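PDB 2I5G: amidohydrolase from Pseudomonas aeruginosa, which probably acts as a metal-dependent dipeptidase of the membrane dipeptidase (peptidase M19) family, whose members are built on a TIM barrel. Local coordinates for residues S10-G15 and G32-A37; F26-K31 and R285-F290; R72-I77 and V318-W323; I244-D249 and K309-N314. The protein carries 2 engineered substitutions. All blocks are in the same frame, centred on the assembly; numbering follows the deposited sequence.

Contacts 1 and 4 are buried and include barrel strands, while contacts 2 and 3 lie farther from the centre and are partly exposed. Contact 1 pairs the two strands of a beta-alpha-beta unit, and contact 2 ties the helix of that same unit to a loop distant in sequence. Contacts 3 and 4 both use helix 304-323, at its last turn and farther back. Chemistry follows position: backbone bonds dominate contact 1, an aspartate and a lysine contact 2, an indole and a threonine contact 3, and branched aliphatics with one asparagine and a water contact 4. F290 of contact 2 packs on D14, L34, T248 and M311, bringing it against contacts 1 and 4.

Contact 1: S10-G15 and G32-A37; sequences SIVIDG and GGLTAA
A parallel strand pairing joins S10-G15 to G32-A37, the first and last parts of a beta-alpha-beta unit in which helix 23-31 makes the crossover. I13 lies beside A36 and D14 beside A37. V12 O takes two amides, T35 N at 2.8 Å and A36 N at 3.2 Å; the A36 bond lies in the carbonyl plane, whereas T35 N is tilted from it. One step on, D14 N bonds to A36 O at 3.1 Å. At the other end a side chain replaces the backbone acceptor: V12 N donates to T35 OG1 at 3.0 Å. T35 OG1 sits anti to its own carbonyl carbon (chi1 -54°), and from there it meets the V12 amide. V12 spreads its two methyls over the chain entering the second strand, CG1 toward G33 O and CG2 beside L34 CD1, with the two side chains crossing at about a right angle. G33 closes the preceding helix with a Schellman motif. On the sheet face of I13 and A36, I13 CG1 rests 4.0 Å from A36 CB, and I77 of helix 74-82 and V316 of helix 304-323 pack on I13. The face bearing D14 looks to F250 and F290, with D14 OD1 bonded to T248 OG1. Strand 86-92 continues the sheet beyond 36-40, through G87 bonded to T35 and A37.

Contact 2: F26-K31 and R285-F290; sequences FEDMRK and RTVGEF
D28 OD2 accepts the amide of G288 at 2.8 Å, in a fairly straight bond (155° at the hydrogen) that reaches the oxygen from above the carboxylate plane. The same D28 oxygen also takes NE2 of Q252, whose OE1 in turn accepts V287 N, so this glutamine links the aspartate to the loop a second time. Three residues further along helix 23-31, K31 NZ bonds to G288 O at 3.2 Å. The lysine runs out extended and bends only at its last torsion (chi4 -69°), which sets NZ above the plane of that carbonyl. G288 is thereby held through both its N-H and its C=O. Having no side chain, it brings its CA within 4.6 Å of the D28 CA, and a CH...O contact joins G288 CA to D28 O. The loop is also braced from within: E289 OE1 accepts R285 N at 2.9 Å and T286 N at 3.2 Å, the latter on its anti lone pair. Around the polar centre the packing is modest. V287 lays its CB beside D28 OD2 at 3.6 Å, while its CG1 lies 4.3 Å from CG of the selenomethionine M29. F250 touches V287 from another loop, and I17 of strand 13-17 touches M29. One charged group of each sign thus grips neutral backbone groups of a single short 3-10 turn. The two amides drawn to D28 OD2, one from G288 and one from Q252, would be expected to stabilise its negative charge.

Contact 3: R72-I77 and V318-W323; sequences RSTADI and VLRDVW
The capped start of helix 74-82 meets the last turn of the C-terminal helix 304-323, with T74 between R320 and W323. S73 and D76 form a capping box: D76 OD2 accepts S73 N at 2.7 Å and, from the opposite face of its carboxylate plane, R72 N at 2.8 Å, while S73 OG takes A75 N weakly. The indole of W323 lies against the backbone thus fixed. R72 O stands over the six-membered part of one face, offset toward the rim and 3.3 Å from CE3; T74 N lies at the edge in the ring plane, 3.6 Å from CZ3. The other face carries the tryptophan's own helix neighbour L319 O. T74 divides its two branches: CG2 rests 3.7 Å from R320 CA, and OG1, set between the backbone N and the carbonyl carbon (chi1 75°), stands over one face of the R320 guanidinium. OG1 is equally near R320 NH1 and NH2, 3.3 Å from each, at angles too poor for a hydrogen bond. The arginine chain, bent at chi3, lies across the threonine at about a right angle. K109 adds a cation-pi partner to W323, and R72 NH1 bonds to Q110 O. No pairing of donor and acceptor joins the two helices here. D76 OD2 takes the amides of R72 and S73, and the join rests on van der Waals contact with polar groups laid on flat faces.

Contact 4: I244-D249 and K309-N314; sequences IGIGTD and KVMGEN
V310 is the bump, received between I244 and I246 of the strand I244-G245-I246. The helix crosses the strand nearly perpendicularly (97°) with its axis only 5.8 Å away, where G245 CA lies 4.5 Å from V310 CA. V310 O lies 3.6 Å from G245 CA. V310 spreads its two methyls between the two isoleucines: CG1, anti to the backbone N (chi1 -176°), lies 4.2 Å from I246 CD1, and CG2 lies against I244 CG2 at 3.8 Å. I246 fills the groove beyond, with CG1 beside V310 O and 4.3 Å from SE of the selenomethionine M311. On the other flank N314 closes over I244: its ND2 donates to I244 O at 3.0 Å, in the carbonyl plane and on a lone pair, and bonds also to E241 O. The helix widens here into a pi-type turn, where K309 O takes both G312 N and N314 N. Water 1 bridges the two backbones, accepting from I246 N and bonding to V310 O, at 3.0 Å from each. I232 of helix 225-239 packs on both isoleucines and L293 of helix 291-299 on I246 and M311, while I246 O meets G15 N of strand 13-17. In this buried, largely aliphatic interface, I244 O is thus met by the asparagine amide and I246 N by the bridging water, while neighbouring strands serve other backbone groups.

Contact 1: S10-G15 and G32-A37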
loop_
_atom_site.group_PDB
_atom_site.type_symbol
_atom_site.label_atom_id
_atom_site.label_comp_id
_atom_site.label_asym_id
_atom_site.label_seq_id
_atom_site.Cartn_x
_atom_site.Cartn_y
_atom_site.Cartn_z
ATOM N N SER A 10 0.308 -7.051 -42.193
ATOM C CA SER A 10 -0.075 -7.624 -40.910
ATOM C C SER A 10 -0.251 -6.625 -39.776
ATOM O O SER A 10 0.276 -5.510 -39.812
ATOM C CB SER A 10 0.947 -8.687 -40.497
ATOM O OG SER A 10 0.462 -9.456 -39.414
ATOM N N ILE A 11 -1.019 -7.043 -38.773
ATOM C CA ILE A 11 -1.277 -6.233 -37.593
ATOM C C ILE A 11 -0.170 -6.544 -36.605
ATOM O O ILE A 11 -0.121 -7.640 -36.053
ATOM C CB ILE A 11 -2.609 -6.611 -36.927
ATOM C CG1 ILE A 11 -3.764 -6.367 -37.894
ATOM C CG2 ILE A 11 -2.795 -5.808 -35.644
ATOM C CD1 ILE A 11 -3.882 -4.929 -38.329
ATOM N N VAL A 12 0.738 -5.599 -36.396
ATOM C CA VAL A 12 1.813 -5.836 -35.447
ATOM C C VAL A 12 1.532 -5.014 -34.202
ATOM O O VAL A 12 1.219 -3.823 -34.278
ATOM C CB VAL A 12 3.216 -5.496 -36.055
ATOM C CG1 VAL A 12 3.067 -5.003 -37.489
ATOM C CG2 VAL A 12 3.948 -4.482 -35.191
ATOM N N ILE A 13 1.622 -5.670 -33.053
ATOM C CA ILE A 13 1.357 -5.029 -31.779
ATOM C C ILE A 13 2.437 -5.382 -30.781
ATOM O O ILE A 13 2.976 -6.486 -30.814
ATOM C CB ILE A 13 -0.012 -5.473 -31.229
ATOM C CG1 ILE A 13 -1.121 -4.901 -32.120
ATOM C CG2 ILE A 13 -0.168 -5.036 -29.777
ATOM C CD1 ILE A 13 -2.521 -5.263 -31.690
ATOM N N ASP A 14 2.757 -4.439 -29.899
ATOM C CA ASP A 14 3.777 -4.668 -28.886
ATOM C C ASP A 14 3.176 -4.501 -27.508
ATOM O O ASP A 14 2.659 -3.441 -27.172
ATOM C CB ASP A 14 4.944 -3.698 -29.068
ATOM C CG ASP A 14 6.104 -4.003 -28.136
ATOM O OD1 ASP A 14 7.199 -3.439 -28.355
ATOM O OD2 ASP A 14 5.920 -4.800 -27.186
ATOM N N GLY A 15 3.258 -5.561 -26.714
ATOM C CA GLY A 15 2.701 -5.554 -25.375
ATOM C C GLY A 15 3.287 -4.567 -24.379
ATOM O O GLY A 15 2.644 -4.264 -23.374
ATOM N N GLY A 32 9.140 0.633 -38.356
ATOM C CA GLY A 32 9.009 -0.780 -38.061
ATOM C C GLY A 32 7.641 -1.340 -38.400
ATOM O O GLY A 32 7.370 -2.517 -38.151
ATOM N N GLY A 33 6.775 -0.497 -38.957
ATOM C CA GLY A 33 5.439 -0.934 -39.331
ATOM C C GLY A 33 4.532 -1.290 -38.165
ATOM O O GLY A 33 3.522 -1.973 -38.341
ATOM N N LEU A 34 4.889 -0.820 -36.975
ATOM C CA LEU A 34 4.119 -1.081 -35.765
ATOM C C LEU A 34 2.695 -0.564 -35.937
ATOM O O LEU A 34 2.490 0.573 -36.360
ATOM C CB LEU A 34 4.791 -0.383 -34.577
ATOM C CG LEU A 34 4.387 -0.751 -33.149
ATOM C CD1 LEU A 34 4.728 -2.208 -32.881
ATOM C CD2 LEU A 34 5.122 0.145 -32.159
ATOM N N THR A 35 1.713 -1.398 -35.616
ATOM C CA THR A 35 0.317 -0.996 -35.736
ATOM C C THR A 35 -0.154 -0.359 -34.434
ATOM O O THR A 35 -0.759 0.714 -34.440
ATOM C CB THR A 35 -0.590 -2.192 -36.055
ATOM O OG1 THR A 35 -0.094 -2.870 -37.215
ATOM C CG2 THR A 35 -2.008 -1.724 -36.326
ATOM N N ALA A 36 0.131 -1.018 -33.316
ATOM C CA ALA A 36 -0.270 -0.486 -32.022
ATOM C C ALA A 36 0.678 -0.933 -30.918
ATOM O O ALA A 36 1.411 -1.909 -31.074
ATOM C CB ALA A 36 -1.692 -0.915 -31.703
ATOM N N ALA A 37 0.664 -0.211 -29.800
ATOM C CA ALA A 37 1.531 -0.550 -28.685
ATOM C C ALA A 37 1.028 -0.098 -27.314
ATOM O O ALA A 37 0.443 0.977 -27.171
ATOM C CB ALA A 37 2.915 0.018 -28.933
#

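Contact 2: F26-K31 and R285-F290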
loop_
_atom_site.group_PDB
_atom_site.type_symbol
_atom_site.label_atom_id
_atom_site.label_comp_id
_atom_site.label_asym_id
_atom_site.label_seq_id
_atom_site.Cartn_x
_atom_site.Cartn_y
_atom_site.Cartn_z
ATOM N N PHE A 26 8.228 8.146 -32.499
ATOM C CA PHE A 26 7.048 7.920 -33.320
ATOM C C PHE A 26 7.412 7.470 -34.727
ATOM O O PHE A 26 6.805 6.554 -35.270
ATOM C CB PHE A 26 6.220 9.201 -33.373
ATOM C CG PHE A 26 5.634 9.592 -32.050
ATOM C CD1 PHE A 26 5.210 10.897 -31.820
ATOM C CD2 PHE A 26 5.490 8.652 -31.033
ATOM C CE1 PHE A 26 4.651 11.260 -30.596
ATOM C CE2 PHE A 26 4.931 9.007 -29.804
ATOM C CZ PHE A 26 4.512 10.311 -29.586
ATOM N N GLU A 27 8.413 8.114 -35.310
ATOM C CA GLU A 27 8.849 7.777 -36.656
ATOM C C GLU A 27 9.493 6.391 -36.741
ATOM O O GLU A 27 9.389 5.709 -37.761
ATOM C CB GLU A 27 9.816 8.850 -37.158
ATOM C CG GLU A 27 9.185 10.226 -37.213
ATOM C CD GLU A 27 10.190 11.324 -37.490
ATOM O OE1 GLU A 27 9.784 12.505 -37.579
ATOM O OE2 GLU A 27 11.391 11.003 -37.614
ATOM N N ASP A 28 10.149 5.975 -35.665
ATOM C CA ASP A 28 10.804 4.672 -35.630
ATOM C C ASP A 28 9.729 3.594 -35.487
ATOM O O ASP A 28 9.929 2.437 -35.867
ATOM C CB ASP A 28 11.804 4.619 -34.465
ATOM C CG ASP A 28 12.934 3.621 -34.702
ATOM O OD1 ASP A 28 13.470 3.582 -35.832
ATOM O OD2 ASP A 28 13.300 2.885 -33.758
HETATM N N MSE A 29 8.581 3.982 -34.940
HETATM C CA MSE A 29 7.476 3.052 -34.788
HETATM C C MSE A 29 6.922 2.830 -36.186
HETATM O O MSE A 29 6.525 1.721 -36.556
HETATM C CB MSE A 29 6.387 3.640 -33.889
HETATM C CG MSE A 29 6.859 3.987 -32.497
HETATM SE SE MSE A 29 5.411 4.486 -31.329
HETATM C CE MSE A 29 5.822 3.364 -29.805
ATOM N N ARG A 30 6.905 3.904 -36.966
ATOM C CA ARG A 30 6.418 3.838 -38.328
ATOM C C ARG A 30 7.394 3.024 -39.179
ATOM O O ARG A 30 6.975 2.170 -39.966
ATOM C CB ARG A 30 6.255 5.250 -38.888
ATOM C CG ARG A 30 5.043 6.010 -38.339
ATOM C CD ARG A 30 3.742 5.499 -38.949
ATOM N NE ARG A 30 3.431 4.135 -38.532
ATOM C CZ ARG A 30 2.904 3.206 -39.326
ATOM N NH1 ARG A 30 2.628 3.487 -40.596
ATOM N NH2 ARG A 30 2.652 1.993 -38.850
ATOM N N LYS A 31 8.690 3.274 -39.009
ATOM C CA LYS A 31 9.702 2.539 -39.762
ATOM C C LYS A 31 9.590 1.031 -39.540
ATOM O O LYS A 31 9.912 0.241 -40.425
ATOM C CB LYS A 31 11.109 2.996 -39.367
ATOM C CG LYS A 31 12.227 2.177 -40.008
ATOM C CD LYS A 31 13.590 2.781 -39.702
ATOM C CE LYS A 31 14.739 1.981 -40.316
ATOM N NZ LYS A 31 14.931 0.642 -39.677
ATOM N N ARG A 285 17.547 -4.123 -31.925
ATOM C CA ARG A 285 17.963 -3.155 -30.914
ATOM C C ARG A 285 17.076 -1.906 -30.891
ATOM O O ARG A 285 17.049 -1.177 -29.901
ATOM C CB ARG A 285 19.414 -2.734 -31.165
ATOM C CG ARG A 285 20.434 -3.834 -31.004
ATOM C CD ARG A 285 21.018 -3.838 -29.601
ATOM N NE ARG A 285 22.064 -4.851 -29.434
ATOM C CZ ARG A 285 23.204 -4.887 -30.123
ATOM N NH1 ARG A 285 23.465 -3.971 -31.044
ATOM N NH2 ARG A 285 24.099 -5.836 -29.875
ATOM N N THR A 286 16.370 -1.646 -31.984
ATOM C CA THR A 286 15.485 -0.487 -32.058
ATOM C C THR A 286 14.104 -0.874 -32.585
ATOM O O THR A 286 13.947 -1.859 -33.311
ATOM C CB THR A 286 16.054 0.618 -32.976
ATOM O OG1 THR A 286 16.244 0.096 -34.294
ATOM C CG2 THR A 286 17.371 1.135 -32.441
ATOM N N VAL A 287 13.104 -0.088 -32.209
ATOM C CA VAL A 287 11.739 -0.339 -32.632
ATOM C C VAL A 287 11.672 -0.464 -34.149
ATOM O O VAL A 287 11.009 -1.357 -34.679
ATOM C CB VAL A 287 10.812 0.800 -32.168
ATOM C CG1 VAL A 287 9.374 0.502 -32.564
ATOM C CG2 VAL A 287 10.922 0.967 -30.660
ATOM N N GLY A 288 12.374 0.424 -34.844
ATOM C CA GLY A 288 12.371 0.399 -36.296
ATOM C C GLY A 288 12.818 -0.912 -36.924
ATOM O O GLY A 288 12.740 -1.081 -38.144
ATOM N N GLU A 289 13.281 -1.843 -36.097
ATOM C CA GLU A 289 13.739 -3.137 -36.594
ATOM C C GLU A 289 12.738 -4.261 -36.370
ATOM O O GLU A 289 13.032 -5.420 -36.668
ATOM C CB GLU A 289 15.060 -3.522 -35.935
ATOM C CG GLU A 289 16.257 -2.739 -36.414
ATOM C CD GLU A 289 17.533 -3.219 -35.762
ATOM O OE1 GLU A 289 17.742 -2.898 -34.574
ATOM O OE2 GLU A 289 18.319 -3.931 -36.431
ATOM N N PHE A 290 11.561 -3.916 -35.848
ATOM C CA PHE A 290 10.511 -4.898 -35.572
ATOM C C PHE A 290 10.368 -5.961 -36.671
ATOM O O PHE A 290 10.293 -7.157 -36.381
ATOM C CB PHE A 290 9.171 -4.185 -35.366
ATOM C CG PHE A 290 8.529 -4.464 -34.037
ATOM C CD1 PHE A 290 7.958 -5.704 -33.770
ATOM C CD2 PHE A 290 8.516 -3.492 -33.038
ATOM C CE1 PHE A 290 7.386 -5.973 -32.528
ATOM C CE2 PHE A 290 7.948 -3.750 -31.795
ATOM C CZ PHE A 290 7.381 -4.993 -31.539
#

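Contact 3: R72-I77 and V318-W323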
loop_
_atom_site.group_PDB
_atom_site.type_symbol
_atom_site.label_atom_id
_atom_site.label_comp_id
_atom_site.label_asym_id
_atom_site.label_seq_id
_atom_site.Cartn_x
_atom_site.Cartn_y
_atom_site.Cartn_z
ATOM N N ARG A 72 -8.432 3.089 -27.817
ATOM C CA ARG A 72 -9.344 2.780 -26.717
ATOM C C ARG A 72 -10.121 1.501 -27.013
ATOM O O ARG A 72 -10.501 0.765 -26.098
ATOM C CB ARG A 72 -10.315 3.943 -26.490
ATOM C CG ARG A 72 -9.645 5.239 -26.033
ATOM C CD ARG A 72 -10.669 6.343 -25.800
ATOM N NE ARG A 72 -10.075 7.561 -25.243
ATOM C CZ ARG A 72 -10.424 8.100 -24.077
ATOM N NH1 ARG A 72 -11.361 7.531 -23.337
ATOM N NH2 ARG A 72 -9.844 9.213 -23.653
ATOM N N SER A 73 -10.349 1.245 -28.299
ATOM C CA SER A 73 -11.073 0.058 -28.751
ATOM C C SER A 73 -10.214 -0.650 -29.788
ATOM O O SER A 73 -9.287 -0.051 -30.331
ATOM C CB SER A 73 -12.400 0.461 -29.392
ATOM O OG SER A 73 -12.206 1.005 -30.685
ATOM N N THR A 74 -10.512 -1.914 -30.075
ATOM C CA THR A 74 -9.718 -2.635 -31.067
ATOM C C THR A 74 -10.021 -2.038 -32.435
ATOM O O THR A 74 -9.268 -2.218 -33.392
ATOM C CB THR A 74 -10.043 -4.134 -31.084
ATOM O OG1 THR A 74 -11.307 -4.340 -31.718
ATOM C CG2 THR A 74 -10.091 -4.679 -29.664
ATOM N N ALA A 75 -11.135 -1.321 -32.517
ATOM C CA ALA A 75 -11.525 -0.667 -33.753
ATOM C C ALA A 75 -10.501 0.428 -34.054
ATOM O O ALA A 75 -10.285 0.782 -35.210
ATOM C CB ALA A 75 -12.907 -0.067 -33.610
ATOM N N ASP A 76 -9.873 0.969 -33.011
ATOM C CA ASP A 76 -8.861 2.002 -33.212
ATOM C C ASP A 76 -7.617 1.350 -33.831
ATOM O O ASP A 76 -6.837 1.998 -34.536
ATOM C CB ASP A 76 -8.494 2.675 -31.884
ATOM C CG ASP A 76 -9.648 3.474 -31.290
ATOM O OD1 ASP A 76 -10.221 4.332 -32.004
ATOM O OD2 ASP A 76 -9.978 3.252 -30.105
ATOM N N ILE A 77 -7.449 0.060 -33.564
ATOM C CA ILE A 77 -6.317 -0.679 -34.093
ATOM C C ILE A 77 -6.473 -0.889 -35.590
ATOM O O ILE A 77 -5.520 -0.752 -36.346
ATOM C CB ILE A 77 -6.181 -2.023 -33.388
ATOM C CG1 ILE A 77 -5.973 -1.773 -31.896
ATOM C CG2 ILE A 77 -5.024 -2.803 -33.969
ATOM C CD1 ILE A 77 -5.611 -2.995 -31.105
ATOM N N VAL A 318 -7.658 -10.937 -27.465
ATOM C CA VAL A 318 -7.834 -10.864 -26.017
ATOM C C VAL A 318 -8.311 -9.477 -25.576
ATOM O O VAL A 318 -9.136 -9.353 -24.669
ATOM C CB VAL A 318 -6.527 -11.205 -25.274
ATOM C CG1 VAL A 318 -5.522 -10.079 -25.428
ATOM C CG2 VAL A 318 -6.825 -11.465 -23.818
ATOM N N LEU A 319 -7.789 -8.434 -26.214
ATOM C CA LEU A 319 -8.195 -7.075 -25.886
ATOM C C LEU A 319 -9.654 -6.900 -26.259
ATOM O O LEU A 319 -10.378 -6.143 -25.619
ATOM C CB LEU A 319 -7.340 -6.054 -26.642
ATOM C CG LEU A 319 -5.931 -5.861 -26.074
ATOM C CD1 LEU A 319 -5.127 -4.936 -26.959
ATOM C CD2 LEU A 319 -6.039 -5.298 -24.665
ATOM N N ARG A 320 -10.082 -7.604 -27.301
ATOM C CA ARG A 320 -11.464 -7.525 -27.750
ATOM C C ARG A 320 -12.325 -8.187 -26.683
ATOM O O ARG A 320 -13.398 -7.693 -26.322
ATOM C CB ARG A 320 -11.624 -8.252 -29.086
ATOM C CG ARG A 320 -13.021 -8.181 -29.680
ATOM C CD ARG A 320 -13.108 -9.026 -30.948
ATOM N NE ARG A 320 -12.249 -8.517 -32.018
ATOM C CZ ARG A 320 -12.488 -7.402 -32.705
ATOM N NH1 ARG A 320 -13.567 -6.674 -32.436
ATOM N NH2 ARG A 320 -11.650 -7.010 -33.660
ATOM N N ASP A 321 -11.829 -9.310 -26.174
ATOM C CA ASP A 321 -12.528 -10.056 -25.140
ATOM C C ASP A 321 -12.695 -9.181 -23.901
ATOM O O ASP A 321 -13.812 -8.939 -23.453
ATOM C CB ASP A 321 -11.731 -11.307 -24.758
ATOM C CG ASP A 321 -12.542 -12.292 -23.928
ATOM O OD1 ASP A 321 -13.458 -11.860 -23.195
ATOM O OD2 ASP A 321 -12.254 -13.506 -24.002
ATOM N N VAL A 322 -11.576 -8.697 -23.367
ATOM C CA VAL A 322 -11.585 -7.880 -22.155
ATOM C C VAL A 322 -12.321 -6.536 -22.216
ATOM O O VAL A 322 -12.910 -6.121 -21.227
ATOM C CB VAL A 322 -10.152 -7.626 -21.658
ATOM C CG1 VAL A 322 -9.454 -8.956 -21.396
ATOM C CG2 VAL A 322 -9.389 -6.814 -22.678
ATOM N N TRP A 323 -12.291 -5.846 -23.354
ATOM C CA TRP A 323 -12.995 -4.569 -23.450
ATOM C C TRP A 323 -14.432 -4.718 -23.935
ATOM O O TRP A 323 -15.169 -3.737 -23.964
ATOM C CB TRP A 323 -12.284 -3.610 -24.406
ATOM C CG TRP A 323 -10.877 -3.282 -24.073
ATOM C CD1 TRP A 323 -10.285 -3.347 -22.847
ATOM C CD2 TRP A 323 -9.879 -2.784 -24.976
ATOM N NE1 TRP A 323 -8.980 -2.922 -22.926
ATOM C CE2 TRP A 323 -8.704 -2.569 -24.221
ATOM C CE3 TRP A 323 -9.863 -2.497 -26.348
ATOM C CZ2 TRP A 323 -7.524 -2.078 -24.793
ATOM C CZ3 TRP A 323 -8.692 -2.010 -26.916
ATOM C CH2 TRP A 323 -7.538 -1.806 -26.138
#

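Contact 4: I244-D249 and K309-N314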
loop_
_atom_site.group_PDB
_atom_site.type_symbol
_atom_site.label_atom_id
_atom_site.label_comp_id
_atom_site.label_asym_id
_atom_site.label_seq_id
_atom_site.Cartn_x
_atom_site.Cartn_y
_atom_site.Cartn_z
ATOM N N ILE A 244 -0.212 -16.437 -27.010
ATOM C CA ILE A 244 1.134 -15.879 -27.022
ATOM C C ILE A 244 1.248 -14.638 -27.910
ATOM O O ILE A 244 0.603 -14.543 -28.947
ATOM C CB ILE A 244 2.153 -16.938 -27.494
ATOM C CG1 ILE A 244 3.572 -16.423 -27.304
ATOM C CG2 ILE A 244 1.918 -17.272 -28.964
ATOM C CD1 ILE A 244 4.625 -17.397 -27.762
ATOM N N GLY A 245 2.078 -13.690 -27.488
ATOM C CA GLY A 245 2.264 -12.467 -28.246
ATOM C C GLY A 245 3.587 -11.796 -27.920
ATOM O O GLY A 245 4.414 -12.349 -27.189
ATOM N N ILE A 246 3.784 -10.593 -28.456
ATOM C CA ILE A 246 5.013 -9.847 -28.227
ATOM C C ILE A 246 4.878 -8.728 -27.200
ATOM O O ILE A 246 3.860 -8.040 -27.149
ATOM C CB ILE A 246 5.529 -9.243 -29.551
ATOM C CG1 ILE A 246 5.993 -10.368 -30.470
ATOM C CG2 ILE A 246 6.678 -8.272 -29.292
ATOM C CD1 ILE A 246 7.062 -11.261 -29.856
ATOM N N GLY A 247 5.922 -8.573 -26.386
ATOM C CA GLY A 247 5.995 -7.531 -25.368
ATOM C C GLY A 247 7.472 -7.173 -25.204
ATOM O O GLY A 247 8.083 -7.438 -24.166
ATOM N N THR A 248 8.048 -6.575 -26.246
ATOM C CA THR A 248 9.468 -6.218 -26.275
ATOM C C THR A 248 10.037 -5.565 -25.028
ATOM O O THR A 248 11.109 -5.945 -24.556
ATOM C CB THR A 248 9.794 -5.285 -27.456
ATOM O OG1 THR A 248 9.317 -3.964 -27.170
ATOM C CG2 THR A 248 9.142 -5.792 -28.723
ATOM N N ASP A 249 9.335 -4.570 -24.505
ATOM C CA ASP A 249 9.807 -3.871 -23.325
ATOM C C ASP A 249 10.902 -2.904 -23.780
ATOM O O ASP A 249 11.925 -2.752 -23.119
ATOM C CB ASP A 249 10.349 -4.881 -22.308
ATOM C CG ASP A 249 10.547 -4.284 -20.927
ATOM O OD1 ASP A 249 9.887 -3.272 -20.613
ATOM O OD2 ASP A 249 11.352 -4.842 -20.143
ATOM N N LYS A 309 -0.393 -14.499 -35.801
ATOM C CA LYS A 309 -0.828 -14.602 -34.411
ATOM C C LYS A 309 0.139 -13.909 -33.470
ATOM O O LYS A 309 -0.187 -12.893 -32.861
ATOM C CB LYS A 309 -0.928 -16.066 -33.979
ATOM C CG LYS A 309 -1.700 -16.969 -34.908
ATOM C CD LYS A 309 -3.148 -16.564 -34.985
ATOM C CE LYS A 309 -3.994 -17.751 -35.396
ATOM N NZ LYS A 309 -3.785 -18.900 -34.467
ATOM N N VAL A 310 1.333 -14.479 -33.358
ATOM C CA VAL A 310 2.357 -13.962 -32.469
ATOM C C VAL A 310 2.692 -12.497 -32.691
ATOM O O VAL A 310 3.024 -11.793 -31.743
ATOM C CB VAL A 310 3.650 -14.791 -32.580
ATOM C CG1 VAL A 310 4.672 -14.287 -31.579
ATOM C CG2 VAL A 310 3.346 -16.260 -32.326
HETATM N N MSE A 311 2.598 -12.022 -33.924
HETATM C CA MSE A 311 2.934 -10.627 -34.171
HETATM C C MSE A 311 1.855 -9.626 -33.772
HETATM O O MSE A 311 2.153 -8.441 -33.598
HETATM C CB MSE A 311 3.338 -10.414 -35.637
HETATM C CG MSE A 311 4.648 -11.099 -36.026
HETATM SE SE MSE A 311 6.118 -10.768 -34.782
HETATM C CE MSE A 311 6.399 -8.884 -35.106
ATOM N N GLY A 312 0.614 -10.083 -33.612
ATOM C CA GLY A 312 -0.429 -9.148 -33.230
ATOM C C GLY A 312 -1.855 -9.653 -33.124
ATOM O O GLY A 312 -2.558 -9.310 -32.172
ATOM N N GLU A 313 -2.299 -10.452 -34.088
ATOM C CA GLU A 313 -3.664 -10.970 -34.063
ATOM C C GLU A 313 -4.106 -11.472 -32.693
ATOM O O GLU A 313 -5.219 -11.187 -32.262
ATOM C CB GLU A 313 -3.830 -12.087 -35.094
ATOM C CG GLU A 313 -3.749 -11.603 -36.531
ATOM C CD GLU A 313 -4.173 -12.661 -37.534
ATOM O OE1 GLU A 313 -4.241 -12.339 -38.743
ATOM O OE2 GLU A 313 -4.437 -13.812 -37.113
ATOM N N ASN A 314 -3.242 -12.215 -32.011
ATOM C CA ASN A 314 -3.577 -12.737 -30.695
ATOM C C ASN A 314 -3.845 -11.623 -29.676
ATOM O O ASN A 314 -4.764 -11.726 -28.860
ATOM C CB ASN A 314 -2.459 -13.659 -30.188
ATOM C CG ASN A 314 -2.523 -15.060 -30.801
ATOM O OD1 ASN A 314 -3.309 -15.321 -31.715
ATOM N ND2 ASN A 314 -1.690 -15.964 -30.294
HETATM O O HOH W 1 2.511 -8.995 -30.678
#